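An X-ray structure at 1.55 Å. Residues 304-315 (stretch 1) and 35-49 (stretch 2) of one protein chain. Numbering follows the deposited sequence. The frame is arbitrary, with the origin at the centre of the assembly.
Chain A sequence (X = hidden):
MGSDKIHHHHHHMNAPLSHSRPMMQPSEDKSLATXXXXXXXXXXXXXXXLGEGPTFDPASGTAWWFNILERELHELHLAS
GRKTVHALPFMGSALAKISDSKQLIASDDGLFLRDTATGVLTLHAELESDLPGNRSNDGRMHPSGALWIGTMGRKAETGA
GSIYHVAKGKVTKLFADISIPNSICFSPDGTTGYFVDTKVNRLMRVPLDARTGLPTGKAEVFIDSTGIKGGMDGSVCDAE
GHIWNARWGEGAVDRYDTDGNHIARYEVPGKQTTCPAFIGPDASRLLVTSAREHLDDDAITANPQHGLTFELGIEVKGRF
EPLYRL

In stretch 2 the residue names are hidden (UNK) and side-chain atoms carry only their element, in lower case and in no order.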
# COMPACT_ATOMS: atom_id res chain seq x y z
N PRO A 304 10.36 9.24 18.91
CA PRO A 304 10.22 10.22 17.86
C PRO A 304 10.28 9.62 16.46
O PRO A 304 10.00 10.32 15.49
CB PRO A 304 11.43 11.14 18.09
CG PRO A 304 11.82 10.89 19.49
CD PRO A 304 11.61 9.43 19.65
N GLN A 305 10.61 8.34 16.34
CA GLN A 305 10.62 7.73 15.03
C GLN A 305 9.26 7.25 14.53
O GLN A 305 9.15 6.77 13.40
CB GLN A 305 11.66 6.62 14.96
CG GLN A 305 13.07 7.13 15.23
CD GLN A 305 14.10 6.10 14.89
OE1 GLN A 305 14.30 5.16 15.65
NE2 GLN A 305 14.76 6.25 13.75
N HIS A 306 8.21 7.41 15.34
CA HIS A 306 6.87 7.14 14.84
C HIS A 306 6.64 8.00 13.63
O HIS A 306 6.88 9.20 13.67
CB HIS A 306 5.79 7.52 15.86
CG HIS A 306 5.62 6.57 17.01
ND1 HIS A 306 5.29 5.24 16.83
CD2 HIS A 306 5.66 6.77 18.34
CE1 HIS A 306 5.14 4.68 18.01
NE2 HIS A 306 5.38 5.58 18.95
N GLY A 307 6.13 7.40 12.57
CA GLY A 307 5.73 8.15 11.36
C GLY A 307 6.80 8.32 10.29
O GLY A 307 6.51 8.74 9.16
N LEU A 308 8.04 7.96 10.62
CA LEU A 308 9.13 8.06 9.67
C LEU A 308 9.02 6.95 8.61
O LEU A 308 8.27 5.99 8.75
CB LEU A 308 10.47 7.99 10.42
CG LEU A 308 10.99 9.29 11.03
CD1 LEU A 308 9.92 10.05 11.76
CD2 LEU A 308 12.29 9.08 11.89
N THR A 309 9.78 7.12 7.52
CA THR A 309 9.83 6.18 6.41
C THR A 309 11.22 5.56 6.43
O THR A 309 12.25 6.28 6.48
CB THR A 309 9.54 6.93 5.09
OG1 THR A 309 8.24 7.55 5.17
CG2 THR A 309 9.59 6.04 3.90
N PHE A 310 11.26 4.24 6.44
CA PHE A 310 12.48 3.46 6.64
C PHE A 310 12.84 2.59 5.45
O PHE A 310 12.04 2.35 4.58
CB PHE A 310 12.30 2.53 7.84
CG PHE A 310 11.79 3.22 9.07
CD1 PHE A 310 12.65 3.91 9.93
CD2 PHE A 310 10.42 3.18 9.40
CE1 PHE A 310 12.14 4.61 11.05
CE2 PHE A 310 9.93 3.85 10.54
CZ PHE A 310 10.77 4.58 11.33
N GLU A 311 14.07 2.11 5.44
CA GLU A 311 14.49 1.00 4.58
C GLU A 311 15.06 -0.10 5.46
O GLU A 311 15.89 0.16 6.34
CB GLU A 311 15.57 1.49 3.62
CG GLU A 311 16.04 0.53 2.57
CD GLU A 311 17.22 1.12 1.83
OE1 GLU A 311 17.03 1.94 0.94
OE2 GLU A 311 18.38 0.80 2.16
N LEU A 312 14.68 -1.35 5.22
CA LEU A 312 15.22 -2.45 6.02
C LEU A 312 16.70 -2.71 5.66
O LEU A 312 17.15 -2.31 4.57
CB LEU A 312 14.42 -3.73 5.75
CG LEU A 312 12.95 -3.78 6.17
CD1 LEU A 312 12.42 -5.20 6.05
CD2 LEU A 312 12.80 -3.30 7.59
N GLY A 313 17.44 -3.38 6.54
CA GLY A 313 18.82 -3.70 6.28
C GLY A 313 19.04 -4.92 5.41
O GLY A 313 20.16 -5.19 4.97
N ILE A 314 17.97 -5.65 5.14
CA ILE A 314 18.05 -6.95 4.44
C ILE A 314 17.69 -6.83 2.97
O ILE A 314 16.97 -5.94 2.52
CB ILE A 314 17.16 -8.03 5.10
CG1 ILE A 314 15.69 -7.58 5.11
CG2 ILE A 314 17.67 -8.35 6.52
CD1 ILE A 314 14.82 -8.51 4.44
N GLU A 315 18.18 -7.78 2.20
CA GLU A 315 17.84 -7.85 0.81
C GLU A 315 16.48 -8.52 0.62
O GLU A 315 16.13 -9.46 1.34
CB GLU A 315 18.88 -8.65 0.04
CG GLU A 315 18.74 -8.44 -1.47
CD GLU A 315 18.93 -9.68 -2.32
OE1 GLU A 315 18.65 -10.83 -1.86
OE2 GLU A 315 19.43 -9.48 -3.46
N UNK A 35 13.03 -13.48 14.34
CA UNK A 35 12.99 -12.02 14.52
C UNK A 35 14.29 -11.39 14.04
O UNK A 35 15.40 -11.84 14.40
c UNK A 35 12.73 -11.69 15.97
c UNK A 35 11.37 -12.27 16.41
c UNK A 35 12.78 -10.20 16.21
N UNK A 36 14.14 -10.37 13.21
CA UNK A 36 15.24 -9.57 12.67
C UNK A 36 15.14 -8.15 13.25
O UNK A 36 14.28 -7.33 12.82
c UNK A 36 15.81 -13.28 9.17
c UNK A 36 15.17 -9.52 11.16
c UNK A 36 14.41 -11.81 10.42
c UNK A 36 16.60 -11.10 9.86
c UNK A 36 16.83 -12.34 9.22
c UNK A 36 15.39 -10.85 10.47
c UNK A 36 14.62 -13.03 9.79
N UNK A 37 15.96 -7.82 14.24
CA UNK A 37 15.97 -6.45 14.76
C UNK A 37 16.35 -5.45 13.64
O UNK A 37 17.01 -5.82 12.66
c UNK A 37 17.03 -7.93 16.32
c UNK A 37 17.04 -6.49 15.87
c UNK A 37 16.91 -8.68 15.00
N UNK A 38 15.96 -4.20 13.80
CA UNK A 38 16.16 -3.24 12.75
C UNK A 38 17.63 -2.89 12.60
O UNK A 38 18.27 -2.52 13.57
c UNK A 38 15.42 -0.97 11.94
c UNK A 38 16.04 1.24 11.14
c UNK A 38 15.39 -1.98 13.04
c UNK A 38 15.44 0.99 9.92
c UNK A 38 16.00 0.28 12.15
c UNK A 38 14.84 -1.23 10.71
c UNK A 38 14.84 -0.25 9.70
N UNK A 39 18.13 -2.98 11.38
CA UNK A 39 19.50 -2.62 11.07
C UNK A 39 19.51 -1.83 9.76
O UNK A 39 20.49 -1.81 9.02
c UNK A 39 20.35 -3.87 10.95
N UNK A 40 18.40 -1.19 9.48
CA UNK A 40 18.30 -0.39 8.26
C UNK A 40 18.56 1.08 8.50
O UNK A 40 19.34 1.50 9.37
N UNK A 41 17.90 1.90 7.70
CA UNK A 41 18.10 3.32 7.79
C UNK A 41 16.81 4.08 7.60
O UNK A 41 15.80 3.50 7.15
c UNK A 41 19.10 3.75 6.75
c UNK A 41 19.75 4.46 2.06
n UNK A 41 19.94 5.77 2.24
n UNK A 41 19.74 3.61 3.08
c UNK A 41 19.91 3.96 4.49
c UNK A 41 18.70 3.56 5.34
n UNK A 41 19.57 4.00 0.83
N UNK A 42 16.85 5.34 8.01
CA UNK A 42 15.76 6.30 7.80
C UNK A 42 15.93 6.91 6.43
O UNK A 42 16.92 7.55 6.17
c UNK A 42 14.60 8.39 8.64
c UNK A 42 15.57 6.75 10.28
c UNK A 42 15.71 7.39 8.89
N UNK A 43 14.91 6.76 5.59
CA UNK A 43 14.89 7.37 4.26
C UNK A 43 14.38 8.79 4.28
O UNK A 43 14.83 9.61 3.45
c UNK A 43 13.57 4.49 1.99
c UNK A 43 14.55 5.19 2.90
c UNK A 43 15.91 5.32 2.26
c UNK A 43 14.03 6.56 3.30
N UNK A 44 13.46 9.09 5.17
CA UNK A 44 12.92 10.42 5.31
C UNK A 44 12.63 10.65 6.79
O UNK A 44 11.87 9.91 7.40
c UNK A 44 11.66 10.58 4.43
o UNK A 44 11.67 12.94 4.95
o UNK A 44 9.82 12.09 4.22
c UNK A 44 11.01 11.97 4.54
N UNK A 45 13.25 11.69 7.33
CA UNK A 45 13.09 12.09 8.72
C UNK A 45 11.81 12.85 9.02
O UNK A 45 11.48 13.07 10.18
o UNK A 45 17.08 10.54 10.15
c UNK A 45 15.98 11.19 10.20
c UNK A 45 15.65 12.14 9.04
c UNK A 45 14.30 12.89 9.16
o UNK A 45 15.17 11.11 11.16
N UNK A 46 11.05 13.24 7.99
CA UNK A 46 9.77 13.91 8.21
C UNK A 46 8.76 12.90 8.68
O UNK A 46 8.55 11.91 8.00
c UNK A 46 8.03 15.38 7.13
o UNK A 46 10.25 15.21 6.24
c UNK A 46 9.22 14.49 6.90
N UNK A 47 8.12 13.13 9.82
CA UNK A 47 7.08 12.18 10.26
C UNK A 47 5.77 12.38 9.55
O UNK A 47 5.29 13.51 9.39
c UNK A 47 7.57 13.79 12.00
c UNK A 47 8.32 14.24 10.79
c UNK A 47 6.94 12.45 11.77
N UNK A 48 5.16 11.26 9.16
CA UNK A 48 3.87 11.27 8.50
C UNK A 48 2.78 11.00 9.51
O UNK A 48 2.87 10.05 10.28
c UNK A 48 3.79 10.13 7.48
se UNK A 48 4.70 11.62 5.14
c UNK A 48 4.86 10.13 6.44
c UNK A 48 5.92 12.81 6.00
N UNK A 49 1.73 11.80 9.45
CA UNK A 49 0.54 11.52 10.26
C UNK A 49 -0.03 10.17 9.84
O UNK A 49 -0.31 9.32 10.68
c UNK A 49 -0.48 12.64 10.11
c UNK A 49 -2.69 13.68 10.44
c UNK A 49 -1.49 12.44 12.32
c UNK A 49 -1.78 12.49 10.84
O HOH W 1 16.65 -4.38 9.14
O HOH W 2 8.43 10.19 5.90
O HOH W 3 15.66 9.23 13.12

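Position 35 carries three carbons, one bearing the other two, and lies out of reach of stretch 1, with no contact; the beta-branch makes it Val-35. Position 36 has one carbon followed by a ring of six carbons, hence Phe-36; its CD2 lies 4.5 Å from Ile-314 CG2, a marginal apolar contact. At position 37 three carbons close a ring onto the backbone N, which defines Pro-37, out of reach of stretch 1.

Position 38 again has one carbon and a six-carbon ring, one atom of which comes within 3.5 Å of Glu-311 O. It is Phe-38: that atom is CE1, which also lies 4.2 Å from Leu-312 CD2, while CZ is 4.0 Å from Phe-310 CD1. The Phe-38 and Phe-310 ring planes meet at 77°, an oblique pairing. Position 39 has a single side-chain carbon, Ala-39; its N and Gly-313 N both donate to water 1, at 3.0 and 2.9 Å.

Position 40 has no side-chain atoms and is Gly-40. An ideal CB here would fall 1.8 Å from Glu-311 O, so the close approach depends on its absence; CA instead makes a CA-H...O contact of 3.1 Å to Glu-311 O.

Position 41 shows three carbons, a nitrogen, then a carbon carrying two more nitrogens, an unmistakable guanidinium: Arg-41. NE forms a salt bridge with Glu-311 OE2 at 3.3 Å, and NH2 adds a weak hydrogen bond to Glu-311 OE1, also 3.3 Å. Position 42 has three carbons forked at the first, Val-42; CG1 is 4.0 Å from Leu-308 CD2 and CG2 4.1 Å from Phe-310 CD1. Position 43 has four carbons forked at the second, Leu-43, with CD1 3.7 Å from Phe-310 O and CD2 3.8 Å from Glu-311 OE1.

Position 44 has two carbons, the second bearing two oxygens: Asp-44. Water 2 donates to OD2 (2.9 Å) and accepts from Thr-309 OG1 (2.7 Å), bridging the stretches. Position 45 has one more carbon before its two oxygens, Glu-45; OE1 sits 3.6 Å from Leu-308 CD2. Position 46 has one carbon carrying an oxygen and a carbon, Thr-46, whose N and OG1 donate to Asp-44 OD1 at 3.1 and 3.0 Å. Position 47 is another three-carbon ring onto N, Pro-47, with CB 3.8 Å from Leu-308 CD1. Position 48 has two carbons, selenium and a terminal carbon, selenomethionine Met-48; its N donates to Gly-307 O at 2.9 Å. Position 49, four carbons forked at the second, is Leu-49, without contact.

The contact is an antiparallel pairing. Glu-311 N donates to Arg-41 O (2.8 Å) and Arg-41 N to Glu-311 O (3.0 Å). A bulge then shifts the register by one, so Thr-309 O accepts from both Leu-43 N (2.8 Å) and, weakly, Asp-44 N (3.3 Å). Phe-310 and Val-42 share one face, while the Glu-311 and Arg-41 side chains meet on the other.

Stretch 2, residues 35-49: VFPFAGRVLDETPML
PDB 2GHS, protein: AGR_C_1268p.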